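Local coordinates for N5-Carboxyaminoimidazole ribonucleotide synthetase (Staphylococcus aureus subsp. aureus, PDB 3ORQ) that catalyses the ATP-dependent carboxylation of 5-aminoimidazole ribonucleotide with bicarbonate to N5-carboxyaminoimidazole ribonucleotide, a step of purine biosynthesis, at the interface of chains A and B. Residues are numbered along the deposited sequence; one frame, centred on the assembly and turned at random. Chains: chain A/B, N5-Carboxyaminoimidazole ribonucleotide synthetase.

Contact 1: the interface of chains A and B. Residues chain A 323, 327, 330, 340, 346; chain B 11, 34-35.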
# COMPACT_ATOMS: atom_id res chain seq x y z
N LEU A 323 -5.48 13.11 17.61
CA LEU A 323 -6.77 12.40 17.43
C LEU A 323 -7.88 13.04 18.25
O LEU A 323 -8.99 13.22 17.73
CB LEU A 323 -6.68 10.90 17.77
CG LEU A 323 -5.69 10.05 16.96
CD1 LEU A 323 -5.92 8.60 17.25
CD2 LEU A 323 -5.72 10.33 15.42
N GLU A 327 -10.16 13.89 15.14
CA GLU A 327 -10.73 12.66 14.58
C GLU A 327 -12.14 12.85 13.98
O GLU A 327 -12.57 12.07 13.12
CB GLU A 327 -10.69 11.49 15.58
CG GLU A 327 -11.47 11.74 16.90
CD GLU A 327 -11.18 10.67 17.96
OE1 GLU A 327 -10.62 9.59 17.60
OE2 GLU A 327 -11.51 10.91 19.14
N PHE A 330 -11.97 13.88 10.26
CA PHE A 330 -11.28 13.01 9.30
C PHE A 330 -12.12 12.71 8.09
O PHE A 330 -11.62 12.68 6.97
CB PHE A 330 -10.81 11.69 9.95
CG PHE A 330 -9.60 11.86 10.85
CD1 PHE A 330 -8.83 13.03 10.80
CD2 PHE A 330 -9.23 10.85 11.74
CE1 PHE A 330 -7.71 13.20 11.62
CE2 PHE A 330 -8.10 11.00 12.58
CZ PHE A 330 -7.34 12.19 12.50
N ILE A 340 -3.97 4.95 10.23
CA ILE A 340 -4.24 4.80 11.66
C ILE A 340 -3.67 3.47 12.02
O ILE A 340 -4.07 2.45 11.43
CB ILE A 340 -5.76 4.90 12.02
CG1 ILE A 340 -6.15 6.36 12.22
CG2 ILE A 340 -6.02 4.27 13.38
CD1 ILE A 340 -6.13 7.16 11.03
N ARG A 346 -4.95 4.66 23.53
CA ARG A 346 -4.59 6.03 23.18
C ARG A 346 -3.90 6.81 24.34
O ARG A 346 -4.45 6.89 25.44
CB ARG A 346 -5.83 6.80 22.68
CG ARG A 346 -5.49 8.23 22.25
CD ARG A 346 -6.68 9.02 21.78
NE ARG A 346 -7.41 8.36 20.73
CZ ARG A 346 -8.51 8.85 20.16
NH1 ARG A 346 -9.01 10.05 20.50
NH2 ARG A 346 -9.11 8.13 19.22
N PHE B 11 -12.43 4.91 12.17
CA PHE B 11 -11.42 3.90 12.35
C PHE B 11 -11.71 3.09 13.63
O PHE B 11 -12.31 3.62 14.58
CB PHE B 11 -10.00 4.50 12.34
CG PHE B 11 -9.75 5.46 13.48
CD1 PHE B 11 -9.31 4.98 14.72
CD2 PHE B 11 -9.97 6.81 13.32
CE1 PHE B 11 -9.07 5.84 15.76
CE2 PHE B 11 -9.74 7.68 14.35
CZ PHE B 11 -9.28 7.20 15.58
N MSE B 34 -5.86 2.00 6.98
CA MSE B 34 -6.70 3.11 7.47
C MSE B 34 -7.27 2.85 8.91
O MSE B 34 -8.06 3.61 9.42
CB MSE B 34 -7.84 3.32 6.47
CG MSE B 34 -7.33 3.57 5.03
SE MSE B 34 -8.71 3.31 3.60
CE MSE B 34 -9.58 4.86 4.04
N GLY B 35 -6.92 1.74 9.52
CA GLY B 35 -7.26 1.54 10.92
C GLY B 35 -8.60 0.84 11.13
O GLY B 35 -9.16 0.89 12.20
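B:Phe11 lays one face of its ring against A:Ile340 and points its rim at A:Leu323, A:Glu327 and A:Phe330, a contact that hides 116 Å² of the phenylalanine. A:Ile340 CG1 sits 3.9 Å above the plane of the B:Phe11 ring, shifted toward the rim. With CG1 beside the backbone N (chi1 -86°) and CG2 anti to it, both branches turn toward the ring, and A:Ile340 CG2 comes 3.6 Å from B:Phe11 CD1. The same isoleucine leans on the loop at B:Met34 (modelled as selenomethionine) and B:Gly35, with A:Ile340 CB 3.8 Å from B:Gly35 CA. Farther out along the ring, A:Phe330 CE2 meets B:Phe11 CE2 at 4.1 Å, and A:Leu323 CD1 approaches the tip atom CZ of B:Phe11 at 4.0 Å.

Polar groups gather around that tip. The carboxylate oxygen OE1 of A:Glu327 is 3.4 Å from B:Phe11 CZ, the carboxylate plane turned 32° from the ring. A:Arg346 holds this carboxylate end-on: NH2 meets A:Glu327 OE1 on its syn side at 2.7 Å, and NH1 gives A:Glu327 OE2 a nearly straight hydrogen bond of 3.0 Å. The carboxylate is twisted against the guanidinium, OE2 being met from well above the carboxylate plane. A:Leu323 CB covers the centre of one guanidinium face, which should help fix the arginine. The Arg-Glu pair bonds within chain A; the socket, apolar at A:Ile340, A:Leu323 and A:Phe330 and charged at the ring tip, anchors chain B's N-terminal segment in the deposited dimer.

Contact 2: the interface of chains A and B. Residues chain A 32-33, 51-53; chain B 25, 29, 51-53.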
# COMPACT_ATOMS: atom_id res chain seq x y z
N GLN A 32 3.77 -8.57 2.08
CA GLN A 32 2.64 -9.42 1.62
C GLN A 32 2.18 -9.06 0.21
O GLN A 32 1.95 -9.93 -0.64
CB GLN A 32 1.50 -9.38 2.63
CG GLN A 32 1.78 -10.29 3.85
CD GLN A 32 0.54 -10.83 4.42
OE1 GLN A 32 -0.28 -11.41 3.69
NE2 GLN A 32 0.34 -10.64 5.73
N LYS A 33 2.08 -7.76 -0.08
CA LYS A 33 1.87 -7.31 -1.45
C LYS A 33 2.84 -7.97 -2.50
O LYS A 33 2.40 -8.36 -3.55
CB LYS A 33 2.07 -5.79 -1.52
CG LYS A 33 2.10 -5.26 -2.96
CD LYS A 33 2.31 -3.77 -2.92
CE LYS A 33 3.70 -3.41 -2.37
NZ LYS A 33 3.93 -1.95 -2.46
N TYR A 51 -1.86 -8.62 12.81
CA TYR A 51 -2.78 -9.15 11.78
C TYR A 51 -2.44 -8.84 10.33
O TYR A 51 -3.30 -8.94 9.46
CB TYR A 51 -4.22 -8.74 12.13
CG TYR A 51 -4.59 -9.22 13.50
CD1 TYR A 51 -5.00 -10.53 13.71
CD2 TYR A 51 -4.46 -8.39 14.60
CE1 TYR A 51 -5.34 -11.00 15.00
CE2 TYR A 51 -4.80 -8.83 15.89
CZ TYR A 51 -5.24 -10.13 16.07
OH TYR A 51 -5.53 -10.54 17.33
N VAL A 52 -1.20 -8.40 10.07
CA VAL A 52 -0.65 -8.46 8.72
C VAL A 52 0.59 -9.39 8.65
O VAL A 52 1.52 -9.19 7.83
CB VAL A 52 -0.33 -7.03 8.22
CG1 VAL A 52 -1.60 -6.27 7.96
CG2 VAL A 52 0.55 -6.28 9.21
N ALA A 53 0.62 -10.39 9.56
CA ALA A 53 1.63 -11.46 9.57
C ALA A 53 0.98 -12.82 9.40
O ALA A 53 -0.14 -13.01 9.82
CB ALA A 53 2.37 -11.45 10.84
N LYS B 25 -8.03 -9.28 -0.78
CA LYS B 25 -6.74 -9.03 -0.12
C LYS B 25 -6.40 -7.56 -0.24
O LYS B 25 -5.98 -6.93 0.74
CB LYS B 25 -5.60 -9.84 -0.79
CG LYS B 25 -4.20 -9.54 -0.25
CD LYS B 25 -3.11 -10.33 -1.07
CE LYS B 25 -1.70 -10.18 -0.47
NZ LYS B 25 -0.66 -10.64 -1.40
N GLN B 29 -5.90 -4.72 2.83
CA GLN B 29 -4.66 -3.97 3.05
C GLN B 29 -4.91 -2.48 3.20
O GLN B 29 -4.31 -1.86 4.06
CB GLN B 29 -3.66 -4.23 1.90
CG GLN B 29 -3.06 -5.65 1.91
CD GLN B 29 -1.63 -5.63 2.24
OE1 GLN B 29 -0.80 -6.14 1.50
NE2 GLN B 29 -1.30 -5.00 3.39
N TYR B 51 -4.28 -13.75 5.68
CA TYR B 51 -3.37 -13.22 6.69
C TYR B 51 -3.22 -11.72 6.62
O TYR B 51 -2.26 -11.16 7.15
CB TYR B 51 -2.00 -13.93 6.61
CG TYR B 51 -2.14 -15.40 6.83
CD1 TYR B 51 -2.36 -15.90 8.13
CD2 TYR B 51 -2.14 -16.28 5.76
CE1 TYR B 51 -2.51 -17.29 8.36
CE2 TYR B 51 -2.33 -17.67 5.96
CZ TYR B 51 -2.48 -18.16 7.26
OH TYR B 51 -2.65 -19.52 7.45
N VAL B 52 -4.16 -11.05 5.94
CA VAL B 52 -4.31 -9.63 6.19
C VAL B 52 -5.69 -9.34 6.76
O VAL B 52 -6.27 -8.29 6.50
CB VAL B 52 -4.03 -8.78 4.92
CG1 VAL B 52 -2.56 -8.77 4.61
CG2 VAL B 52 -4.79 -9.29 3.70
N ALA B 53 -6.23 -10.30 7.52
CA ALA B 53 -7.56 -10.14 8.15
C ALA B 53 -7.42 -10.36 9.62
O ALA B 53 -6.65 -11.21 10.01
CB ALA B 53 -8.59 -11.19 7.61
O HOH W 1 -0.36 -9.19 -3.66
O HOH W 2 -2.63 -13.15 3.36
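Near the two-fold, the 3-10 turns 50-52 of both chains come together backbone to backbone, with the carbonyl oxygens A:Tyr51 O and B:Tyr51 O 3.4 Å apart, while the end of helix 22-33 of chain A faces the same helix of chain B. These elements belong to the preATP-grasp domain of this PurK/PurT-family, ATP-grasp enzyme. A:Gln32 carries much of the contact. Its chain, bent at chi2 (-149°), brings the amide over to the turns, where NE2 gives two hydrogen bonds: one across the interface to B:Tyr51 O (3.0 Å, 166° at H) and one to its own chain's A:Val52 O (2.8 Å). Both acceptors lie close to the amide plane of A:Gln32, but each carbonyl is approached from above its own plane. This pairing ties the side-chain amide to both turns and restrains its rotation. The other amide atom, OE1, reaches water 2, which also contacts B:Tyr51 N. B:Val52 packs its CG1 branch against the amide, 3.7 Å from A:Gln32 CD, the two side chains running past each other in opposite directions.

At the helix end, B:Lys25 stretches out, CG anti to the backbone N (chi1 175°) and the chain extended beyond it. Its side-chain nitrogen NZ donates to the backbone carbonyl A:Gln32 O at 2.8 Å, from above the carbonyl plane. Water 1 links the same NZ to A:Lys33 O, placing a lysine among backbone oxygens at the C-terminal end of helix 22-33 of chain A, where the helix dipole would be expected to favour a positive charge on it.

Contact 1 and contact 2 belong to one two-fold interface, their C-alpha centres about 19 Å apart, and share no residue. They are joined through chain B: B:Met34 and B:Gly35 of contact 1 directly follow helix 22-33, which supplies B:Lys25 and B:Gln29 to contact 2. In chain A, contact 1 draws on the C-terminal part, from helix 320-326 to A:Arg346, whereas contact 2 uses the preATP-grasp domain of both chains. The C-terminal part of one chain therefore grips the N-terminal part of the other. Contact 2 sits at the two-fold and its twin shares the turns, while contact 1 and its twin lie to either side.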